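Side-chain contacts in fatty acid amide hydrolase (Candida albicans, PDB 6KVR), which probably hydrolyses monocarboxylic acid amides to the monocarboxylate and ammonium, as a member of the amidase signature family: residues T336-I339 / G340-T343; L306-W309 / M310-Y313; V3-E6 / T7-K11; K522-Q525 / L526-N530. All coordinates share one frame; numbering follows the deposited sequence.

Contact 1 (T336-I339 / G340-T343)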
loop_
_atom_site.group_PDB
_atom_site.type_symbol
_atom_site.label_atom_id
_atom_site.label_comp_id
_atom_site.label_asym_id
_atom_site.label_seq_id
_atom_site.Cartn_x
_atom_site.Cartn_y
_atom_site.Cartn_z
ATOM N N THR A 336 19.392 9.356 -18.333
ATOM C CA THR A 336 20.411 9.627 -17.333
ATOM C C THR A 336 20.637 11.128 -17.223
ATOM O O THR A 336 20.926 11.777 -18.234
ATOM C CB THR A 336 21.698 8.905 -17.691
ATOM O OG1 THR A 336 21.434 7.499 -17.758
ATOM C CG2 THR A 336 22.762 9.169 -16.649
ATOM N N PRO A 337 20.502 11.719 -16.041
ATOM C CA PRO A 337 20.614 13.171 -15.923
ATOM C C PRO A 337 22.068 13.614 -15.878
ATOM O O PRO A 337 22.984 12.824 -15.642
ATOM C CB PRO A 337 19.919 13.455 -14.592
ATOM C CG PRO A 337 20.295 12.244 -13.771
ATOM C CD PRO A 337 20.218 11.087 -14.739
ATOM N N LYS A 338 22.263 14.909 -16.122
ATOM C CA LYS A 338 23.566 15.531 -15.938
ATOM C C LYS A 338 23.734 15.900 -14.472
ATOM O O LYS A 338 22.790 16.366 -13.832
ATOM C CB LYS A 338 23.697 16.780 -16.811
ATOM C CG LYS A 338 23.134 16.633 -18.217
ATOM C CD LYS A 338 23.423 17.863 -19.065
ATOM C CE LYS A 338 22.376 18.032 -20.162
ATOM N NZ LYS A 338 22.732 19.136 -21.100
ATOM N N ILE A 339 24.940 15.677 -13.940
ATOM C CA ILE A 339 25.203 15.974 -12.534
ATOM C C ILE A 339 24.813 17.407 -12.207
ATOM O O ILE A 339 24.286 17.692 -11.124
ATOM C CB ILE A 339 26.680 15.707 -12.189
ATOM C CG1 ILE A 339 27.027 14.240 -12.417
ATOM C CG2 ILE A 339 26.939 16.072 -10.738
ATOM C CD1 ILE A 339 26.371 13.293 -11.424
ATOM N N GLY A 340 25.051 18.329 -13.144
ATOM C CA GLY A 340 24.716 19.729 -12.929
ATOM C C GLY A 340 23.233 20.015 -12.844
ATOM O O GLY A 340 22.855 21.136 -12.483
ATOM N N ASP A 341 22.387 19.036 -13.155
ATOM C CA ASP A 341 20.944 19.185 -13.021
ATOM C C ASP A 341 20.406 18.723 -11.665
ATOM O O ASP A 341 19.216 18.927 -11.399
ATOM C CB ASP A 341 20.234 18.406 -14.136
ATOM C CG ASP A 341 20.436 19.035 -15.518
ATOM O OD1 ASP A 341 20.559 18.276 -16.511
ATOM O OD2 ASP A 341 20.475 20.284 -15.614
ATOM N N LEU A 342 21.243 18.134 -10.800
ATOM C CA LEU A 342 20.789 17.472 -9.580
ATOM C C LEU A 342 20.911 18.379 -8.361
ATOM O O LEU A 342 21.885 19.125 -8.220
ATOM C CB LEU A 342 21.587 16.186 -9.324
ATOM C CG LEU A 342 21.619 15.107 -10.411
ATOM C CD1 LEU A 342 22.821 14.203 -10.255
ATOM C CD2 LEU A 342 20.355 14.280 -10.402
ATOM N N THR A 343 19.927 18.290 -7.467
ATOM C CA THR A 343 20.014 18.865 -6.128
ATOM C C THR A 343 20.085 17.715 -5.126
ATOM O O THR A 343 19.202 16.851 -5.104
ATOM C CB THR A 343 18.822 19.775 -5.840
ATOM O OG1 THR A 343 18.777 20.819 -6.821
ATOM C CG2 THR A 343 18.931 20.397 -4.448
#
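L342 folds back over the turn that precedes it and spans P337 and I339 with its two methyl groups. The side chain starts close to the backbone: its CB lies 3.6 Å from I339 O. A chi1 of -56° sets CG beside the residue's own N, anti to its carbonyl carbon, and this turns the branch toward the earlier residues. CG then sits 3.8 Å from both K338 O and I339 O. From there the methyls part company. CD1 lies on I339, near its CA and against the end of its side chain, L342 CD1 to I339 CD1 being 3.8 Å, while CD2 packs on the proline ring, 3.9 Å from P337 CG.

The motif beneath this apolar cluster is a short 3-10 turn over residues 339-341, leading directly into strand 343-346 of the mixed sheet. Two successive bonds of the i to i+3 kind define it: D341 N to K338 O at 2.8 Å and L342 N to I339 O at 3.1 Å. Elsewhere on the turn, the extended chain of K338 passes D341 OD1, which lies 3.5 Å from both K338 CB and K338 CG; the lysine and aspartate charges are not in contact. The apolar side is covered by helix 552-565, where P337 touches A557 and I339 touches A561.

Contact 2 (L306-W309 / M310-Y313)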
loop_
_atom_site.group_PDB
_atom_site.type_symbol
_atom_site.label_atom_id
_atom_site.label_comp_id
_atom_site.label_asym_id
_atom_site.label_seq_id
_atom_site.Cartn_x
_atom_site.Cartn_y
_atom_site.Cartn_z
ATOM N N LEU A 306 21.125 -3.602 -12.193
ATOM C CA LEU A 306 19.956 -3.252 -11.379
ATOM C C LEU A 306 18.812 -2.764 -12.257
ATOM O O LEU A 306 17.665 -3.175 -12.082
ATOM C CB LEU A 306 20.323 -2.179 -10.354
ATOM C CG LEU A 306 21.504 -2.440 -9.409
ATOM C CD1 LEU A 306 21.501 -1.418 -8.294
ATOM C CD2 LEU A 306 21.426 -3.850 -8.844
ATOM N N GLU A 307 19.115 -1.897 -13.231
ATOM C CA GLU A 307 18.063 -1.342 -14.080
ATOM C C GLU A 307 17.449 -2.417 -14.971
ATOM O O GLU A 307 16.221 -2.484 -15.126
ATOM C CB GLU A 307 18.622 -0.187 -14.915
ATOM C CG GLU A 307 17.617 0.877 -15.326
ATOM C CD GLU A 307 16.903 0.533 -16.629
ATOM O OE1 GLU A 307 17.568 -0.039 -17.531
ATOM O OE2 GLU A 307 15.703 0.885 -16.782
ATOM N N LEU A 308 18.290 -3.274 -15.558
ATOM C CA LEU A 308 17.792 -4.371 -16.381
ATOM C C LEU A 308 16.801 -5.229 -15.607
ATOM O O LEU A 308 15.755 -5.627 -16.135
ATOM C CB LEU A 308 18.964 -5.233 -16.863
ATOM C CG LEU A 308 18.574 -6.564 -17.524
ATOM C CD1 LEU A 308 17.863 -6.311 -18.842
ATOM C CD2 LEU A 308 19.742 -7.520 -17.717
ATOM N N TRP A 309 17.139 -5.539 -14.352
ATOM C CA TRP A 309 16.350 -6.466 -13.551
ATOM C C TRP A 309 14.982 -5.871 -13.216
ATOM O O TRP A 309 13.950 -6.505 -13.438
ATOM C CB TRP A 309 17.142 -6.818 -12.288
ATOM C CG TRP A 309 16.642 -7.973 -11.508
ATOM C CD1 TRP A 309 17.073 -9.256 -11.585
ATOM C CD2 TRP A 309 15.626 -7.950 -10.500
ATOM N NE1 TRP A 309 16.383 -10.047 -10.700
ATOM C CE2 TRP A 309 15.487 -9.269 -10.018
ATOM C CE3 TRP A 309 14.803 -6.948 -9.976
ATOM C CZ2 TRP A 309 14.571 -9.616 -9.028
ATOM C CZ3 TRP A 309 13.893 -7.291 -8.983
ATOM C CH2 TRP A 309 13.791 -8.616 -8.515
HETATM N N MSE A 310 14.951 -4.639 -12.724
HETATM C CA MSE A 310 13.693 -3.972 -12.441
HETATM C C MSE A 310 12.806 -3.908 -13.682
HETATM O O MSE A 310 11.632 -4.299 -13.638
HETATM C CB MSE A 310 13.948 -2.561 -11.898
HETATM C CG MSE A 310 14.771 -2.535 -10.611
HETATM SE SE MSE A 310 13.788 -3.338 -9.099
HETATM C CE MSE A 310 12.561 -1.816 -8.720
ATOM N N LYS A 311 13.376 -3.417 -14.788
ATOM C CA LYS A 311 12.603 -3.237 -16.014
ATOM C C LYS A 311 12.021 -4.556 -16.493
ATOM O O LYS A 311 10.833 -4.631 -16.829
ATOM C CB LYS A 311 13.468 -2.614 -17.112
ATOM C CG LYS A 311 12.716 -2.334 -18.425
ATOM C CD LYS A 311 13.681 -1.773 -19.460
ATOM C CE LYS A 311 14.622 -2.861 -19.968
ATOM N NZ LYS A 311 16.062 -2.417 -20.030
ATOM N N ALA A 312 12.842 -5.614 -16.525
ATOM C CA ALA A 312 12.354 -6.914 -16.980
ATOM C C ALA A 312 11.316 -7.483 -16.013
ATOM O O ALA A 312 10.250 -7.956 -16.434
ATOM C CB ALA A 312 13.523 -7.886 -17.147
ATOM N N TYR A 313 11.621 -7.453 -14.711
ATOM C CA TYR A 313 10.727 -8.030 -13.712
ATOM C C TYR A 313 9.338 -7.418 -13.812
ATOM O O TYR A 313 8.341 -8.136 -13.903
ATOM C CB TYR A 313 11.303 -7.821 -12.306
ATOM C CG TYR A 313 10.505 -8.468 -11.176
ATOM C CD1 TYR A 313 9.357 -7.859 -10.659
ATOM C CD2 TYR A 313 10.903 -9.685 -10.626
ATOM C CE1 TYR A 313 8.642 -8.437 -9.630
ATOM C CE2 TYR A 313 10.191 -10.272 -9.606
ATOM C CZ TYR A 313 9.058 -9.644 -9.108
ATOM O OH TYR A 313 8.352 -10.229 -8.080
#
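The indole of W309 is met by two side chains of the following turn, M310 at its edge and Y313 alongside. M310, present as selenomethionine, has a chain bent at chi2 and chi3, which brings SE into the ring plane 3.9 Å from W309 CE3, a Met-aromatic contact made edge-on. With CG anti to the backbone N in both W309 and Y313 (chi1 -167° in W309), the two rings are carried off the helix in the same direction. Their planes are only 19° from parallel, yet they are slid apart with centroids 5.0 Å from one another, and the overlap is slight. The closest ring atoms are W309 CH2 and Y313 CD2, at 3.7 Å, and Y313 CB stands over one face of the indole toward its rim.

K311 starts against the preceding turn, its CB 3.4 Å from E307 O. Bends at chi3 and chi4 then bring NZ to 3.8 Å from E307 OE1, a long salt bridge. Regular i to i+4 backbone bonds run through the segment, Y313 N to W309 O measuring 2.8 Å.

E307 OE2 is hydrogen-bonded to W331 NE1, and Y313 OH to T186 OG1 and S278 N. W309 packs on I248 and V250 of strand 248-253 and P298 of strand 295-300, while L190 and I189 of helix 185-192 meet W309 and Y313 respectively.

Contact 3 (V3-E6 / T7-K11)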
loop_
_atom_site.group_PDB
_atom_site.type_symbol
_atom_site.label_atom_id
_atom_site.label_comp_id
_atom_site.label_asym_id
_atom_site.label_seq_id
_atom_site.Cartn_x
_atom_site.Cartn_y
_atom_site.Cartn_z
ATOM N N VAL A 3 30.911 -0.296 26.941
ATOM C CA VAL A 3 29.554 -0.822 26.833
ATOM C C VAL A 3 29.616 -2.283 26.415
ATOM O O VAL A 3 30.332 -2.642 25.475
ATOM C CB VAL A 3 28.715 0.002 25.836
ATOM C CG1 VAL A 3 27.332 -0.602 25.676
ATOM C CG2 VAL A 3 28.624 1.466 26.269
ATOM N N SER A 4 28.871 -3.128 27.118
ATOM C CA SER A 4 28.652 -4.506 26.707
ATOM C C SER A 4 27.205 -4.656 26.253
ATOM O O SER A 4 26.294 -4.074 26.854
ATOM C CB SER A 4 28.971 -5.482 27.848
ATOM O OG SER A 4 27.793 -5.958 28.481
ATOM N N TYR A 5 27.000 -5.436 25.187
ATOM C CA TYR A 5 25.675 -5.550 24.589
ATOM C C TYR A 5 24.641 -6.140 25.553
ATOM O O TYR A 5 23.442 -5.860 25.398
ATOM C CB TYR A 5 25.766 -6.373 23.295
ATOM C CG TYR A 5 25.639 -7.868 23.487
ATOM C CD1 TYR A 5 26.665 -8.606 24.068
ATOM C CD2 TYR A 5 24.487 -8.542 23.097
ATOM C CE1 TYR A 5 26.547 -9.991 24.243
ATOM C CE2 TYR A 5 24.358 -9.924 23.277
ATOM C CZ TYR A 5 25.389 -10.638 23.847
ATOM O OH TYR A 5 25.263 -12.000 24.021
ATOM N N GLU A 6 25.075 -6.911 26.570
ATOM C CA GLU A 6 24.131 -7.577 27.471
ATOM C C GLU A 6 23.291 -6.602 28.296
ATOM O O GLU A 6 22.194 -6.972 28.730
ATOM C CB GLU A 6 24.856 -8.534 28.428
ATOM C CG GLU A 6 25.428 -9.772 27.769
ATOM C CD GLU A 6 26.918 -9.639 27.504
ATOM O OE1 GLU A 6 27.428 -8.493 27.521
ATOM O OE2 GLU A 6 27.581 -10.677 27.280
ATOM N N THR A 7 23.766 -5.377 28.540
ATOM C CA THR A 7 22.946 -4.435 29.302
ATOM C C THR A 7 21.719 -3.948 28.528
ATOM O O THR A 7 20.827 -3.346 29.135
ATOM C CB THR A 7 23.782 -3.228 29.770
ATOM O OG1 THR A 7 23.938 -2.287 28.706
ATOM C CG2 THR A 7 25.163 -3.666 30.240
ATOM N N PHE A 8 21.636 -4.200 27.217
ATOM C CA PHE A 8 20.416 -3.882 26.472
ATOM C C PHE A 8 19.362 -4.976 26.549
ATOM O O PHE A 8 18.217 -4.724 26.155
ATOM C CB PHE A 8 20.720 -3.640 24.994
ATOM C CG PHE A 8 21.513 -2.399 24.730
ATOM C CD1 PHE A 8 22.894 -2.410 24.835
ATOM C CD2 PHE A 8 20.879 -1.225 24.356
ATOM C CE1 PHE A 8 23.628 -1.271 24.585
ATOM C CE2 PHE A 8 21.610 -0.088 24.104
ATOM C CZ PHE A 8 22.990 -0.111 24.233
ATOM N N LEU A 9 19.711 -6.168 27.035
ATOM C CA LEU A 9 18.843 -7.348 26.944
ATOM C C LEU A 9 17.830 -7.406 28.079
ATOM O O LEU A 9 17.712 -8.413 28.776
ATOM C CB LEU A 9 19.694 -8.612 26.911
ATOM C CG LEU A 9 20.876 -8.602 25.931
ATOM C CD1 LEU A 9 21.644 -9.911 26.009
ATOM C CD2 LEU A 9 20.409 -8.330 24.510
ATOM N N ASN A 10 17.053 -6.340 28.262
ATOM C CA ASN A 10 16.131 -6.252 29.388
ATOM C C ASN A 10 14.680 -6.119 28.937
ATOM O O ASN A 10 13.834 -5.668 29.711
ATOM C CB ASN A 10 16.508 -5.074 30.287
ATOM C CG ASN A 10 16.213 -3.731 29.631
ATOM O OD1 ASN A 10 16.448 -3.544 28.425
ATOM N ND2 ASN A 10 15.696 -2.788 30.416
ATOM N N LYS A 11 14.373 -6.491 27.697
ATOM C CA LYS A 11 13.018 -6.377 27.181
ATOM C C LYS A 11 12.377 -7.726 26.893
ATOM O O LYS A 11 11.146 -7.815 26.876
ATOM C CB LYS A 11 13.000 -5.522 25.898
ATOM C CG LYS A 11 13.571 -4.105 26.061
ATOM C CD LYS A 11 12.768 -3.294 27.080
ATOM C CE LYS A 11 12.938 -1.793 26.883
ATOM N NZ LYS A 11 14.310 -1.477 26.374
#
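A 3-10 turn over residues 5-8, close to the N-terminus, brings V3 against F8 and Y5 against L9, and an inverse gamma turn centred on L9 follows it. Bonds of the i to i+3 kind wind the turn: F8 N to Y5 O and L9 N to E6 O, each 3.1 Å, preceded by a weak one from T7 N to S4 O. S4 O also receives a weak bond from T7 OG1. Near the start, S4 OG donates to E6 OE1 over 2.7 Å, meeting that oxygen almost along its C-O direction and tying down the bent glutamate chain.

Y5 CG takes the position between its own N and carbonyl carbon (chi1 88°), and its ring forms a cation-pi pair with K417. F8 sets its ring edge-to-face with W421, and V3 and F8 both touch K522 of helix 522-529. L9 lies alongside E6, its CD1 3.7 Å from E6 CA and 3.9 Å from Y5 CE2. The F8 ring turns its edge to the turn's own backbone, with F8 CD1 3.5 Å from Y5 O, while further along that edge V3 CG1 reaches F8 CE1 at 3.9 Å.

Contact 4 (K522-Q525 / L526-N530)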
loop_
_atom_site.group_PDB
_atom_site.type_symbol
_atom_site.label_atom_id
_atom_site.label_comp_id
_atom_site.label_asym_id
_atom_site.label_seq_id
_atom_site.Cartn_x
_atom_site.Cartn_y
_atom_site.Cartn_z
ATOM N N LYS A 522 24.540 5.014 24.969
ATOM C CA LYS A 522 25.383 3.835 25.116
ATOM C C LYS A 522 25.609 3.165 23.764
ATOM O O LYS A 522 26.711 2.670 23.483
ATOM C CB LYS A 522 24.759 2.843 26.101
ATOM C CG LYS A 522 24.823 3.230 27.583
ATOM C CD LYS A 522 24.456 2.023 28.437
ATOM C CE LYS A 522 24.358 2.347 29.924
ATOM N NZ LYS A 522 22.956 2.626 30.347
ATOM N N LEU A 523 24.572 3.144 22.911
ATOM C CA LEU A 523 24.700 2.522 21.597
ATOM C C LEU A 523 25.769 3.210 20.755
ATOM O O LEU A 523 26.576 2.539 20.100
ATOM C CB LEU A 523 23.352 2.539 20.877
ATOM C CG LEU A 523 23.249 1.911 19.473
ATOM C CD1 LEU A 523 23.699 0.461 19.472
ATOM C CD2 LEU A 523 21.815 2.016 18.911
ATOM N N GLU A 524 25.795 4.547 20.760
ATOM C CA GLU A 524 26.821 5.245 19.996
ATOM C C GLU A 524 28.206 4.874 20.489
ATOM O O GLU A 524 29.128 4.695 19.684
ATOM C CB GLU A 524 26.630 6.765 20.057
ATOM C CG GLU A 524 27.513 7.492 19.028
ATOM C CD GLU A 524 27.325 9.002 19.031
ATOM O OE1 GLU A 524 26.951 9.543 20.088
ATOM O OE2 GLU A 524 27.548 9.643 17.982
ATOM N N GLN A 525 28.373 4.755 21.811
ATOM C CA GLN A 525 29.676 4.413 22.372
ATOM C C GLN A 525 30.064 2.986 22.008
ATOM O O GLN A 525 31.203 2.720 21.602
ATOM C CB GLN A 525 29.662 4.584 23.891
ATOM C CG GLN A 525 31.040 4.422 24.502
ATOM C CD GLN A 525 31.023 4.378 26.011
ATOM O OE1 GLN A 525 30.123 4.903 26.643
ATOM N NE2 GLN A 525 32.022 3.737 26.591
ATOM N N LEU A 526 29.125 2.051 22.173
ATOM C CA LEU A 526 29.351 0.675 21.750
ATOM C C LEU A 526 29.887 0.618 20.315
ATOM O O LEU A 526 30.940 0.022 20.049
ATOM C CB LEU A 526 28.047 -0.109 21.888
ATOM C CG LEU A 526 27.994 -1.562 21.423
ATOM C CD1 LEU A 526 29.141 -2.395 22.007
ATOM C CD2 LEU A 526 26.640 -2.153 21.796
ATOM N N GLU A 527 29.199 1.285 19.391
ATOM C CA GLU A 527 29.595 1.231 17.985
ATOM C C GLU A 527 30.939 1.922 17.747
ATOM O O GLU A 527 31.818 1.362 17.084
ATOM C CB GLU A 527 28.506 1.865 17.116
ATOM C CG GLU A 527 27.274 0.990 16.923
ATOM C CD GLU A 527 27.463 -0.103 15.852
ATOM O OE1 GLU A 527 28.483 -0.090 15.112
ATOM O OE2 GLU A 527 26.572 -0.977 15.744
ATOM N N ASN A 528 31.108 3.154 18.253
ATOM C CA ASN A 528 32.314 3.920 17.932
ATOM C C ASN A 528 33.562 3.322 18.577
ATOM O O ASN A 528 34.653 3.399 17.995
ATOM C CB ASN A 528 32.177 5.376 18.379
ATOM C CG ASN A 528 31.368 6.242 17.407
ATOM O OD1 ASN A 528 31.193 7.434 17.648
ATOM N ND2 ASN A 528 30.855 5.644 16.329
ATOM N N GLU A 529 33.442 2.733 19.770
ATOM C CA GLU A 529 34.645 2.200 20.406
ATOM C C GLU A 529 35.118 0.905 19.757
ATOM O O GLU A 529 36.230 0.461 20.045
ATOM C CB GLU A 529 34.412 2.028 21.913
ATOM C CG GLU A 529 34.552 3.365 22.671
ATOM C CD GLU A 529 34.326 3.277 24.184
ATOM O OE1 GLU A 529 33.844 2.232 24.702
ATOM O OE2 GLU A 529 34.628 4.289 24.864
ATOM N N ASN A 530 34.335 0.321 18.848
ATOM C CA ASN A 530 34.800 -0.823 18.071
ATOM C C ASN A 530 35.686 -0.430 16.894
ATOM O O ASN A 530 36.344 -1.301 16.321
ATOM C CB ASN A 530 33.612 -1.619 17.534
ATOM C CG ASN A 530 33.017 -2.524 18.573
ATOM O OD1 ASN A 530 33.655 -2.812 19.574
ATOM N ND2 ASN A 530 31.785 -2.949 18.366
#
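Q525 and E529 reach each other from different first torsions: in Q525 CG lies anti to the backbone N (chi1 -172°), in E529 it lies beside the N and anti to the carbonyl carbon (chi1 -80°). Both chains then run extended, and their flat ends converge one helical turn apart. Q525 NE2 donates to E529 OE1 over 3.0 Å in a nearly straight bond. The acceptor lies close to the plane of the amide, but the donor comes from above the carboxylate; the two planes stand 80° apart. The methylene Q525 CG also lies against the carboxylate, 3.5 Å from E529 CD.

Next round the helix, the side chains of E524 and N528 meet less closely, their nearest atoms being E524 CG and N528 OD1 at 3.9 Å. Their polar ends turn instead to a shared outside partner: R354 gives its backbone N to E524 OE2 and its NE to N528 OD1, and R520 adds a salt bridge to E524 OE2, which together probably stabilise the negative charge of the buried glutamate. Regular i to i+4 backbone bonds hold the frame, the shortest being L526 N to K522 O at 2.8 Å.

E527 CG lies 3.6 Å from L523 O, and its bent chain carries the carboxylate away from the first turn, to the backbone N atoms of Y479 and N480 and to N469 ND2. Helix 522-529 is thus stitched to the loop between strand 462-466 and helix 482-490 on one flank and to R354, just before helix 357-372, on another.

In the fold
Contacts 3 and 4 form one neighbourhood, their centres about 13 Å apart although more than 500 residues separate them in sequence. The N-terminal turn lies against helix 522-529, with V3 CG2 3.6 Å from K522 O and F8 CZ 3.9 Å from L523 N. Contacts 1 and 2 stand apart from this pair: the centres of contacts 2 and 4 are about 38 Å apart, on opposite sides of the chain's centre. Contacts 1 and 2 do not touch, their nearest atoms being about 8 Å apart. Contact 2 comes near the predicted catalytic machinery, with the W309 side chain about 10 Å from that of K158; contacts 1, 3 and 4 lie away from it.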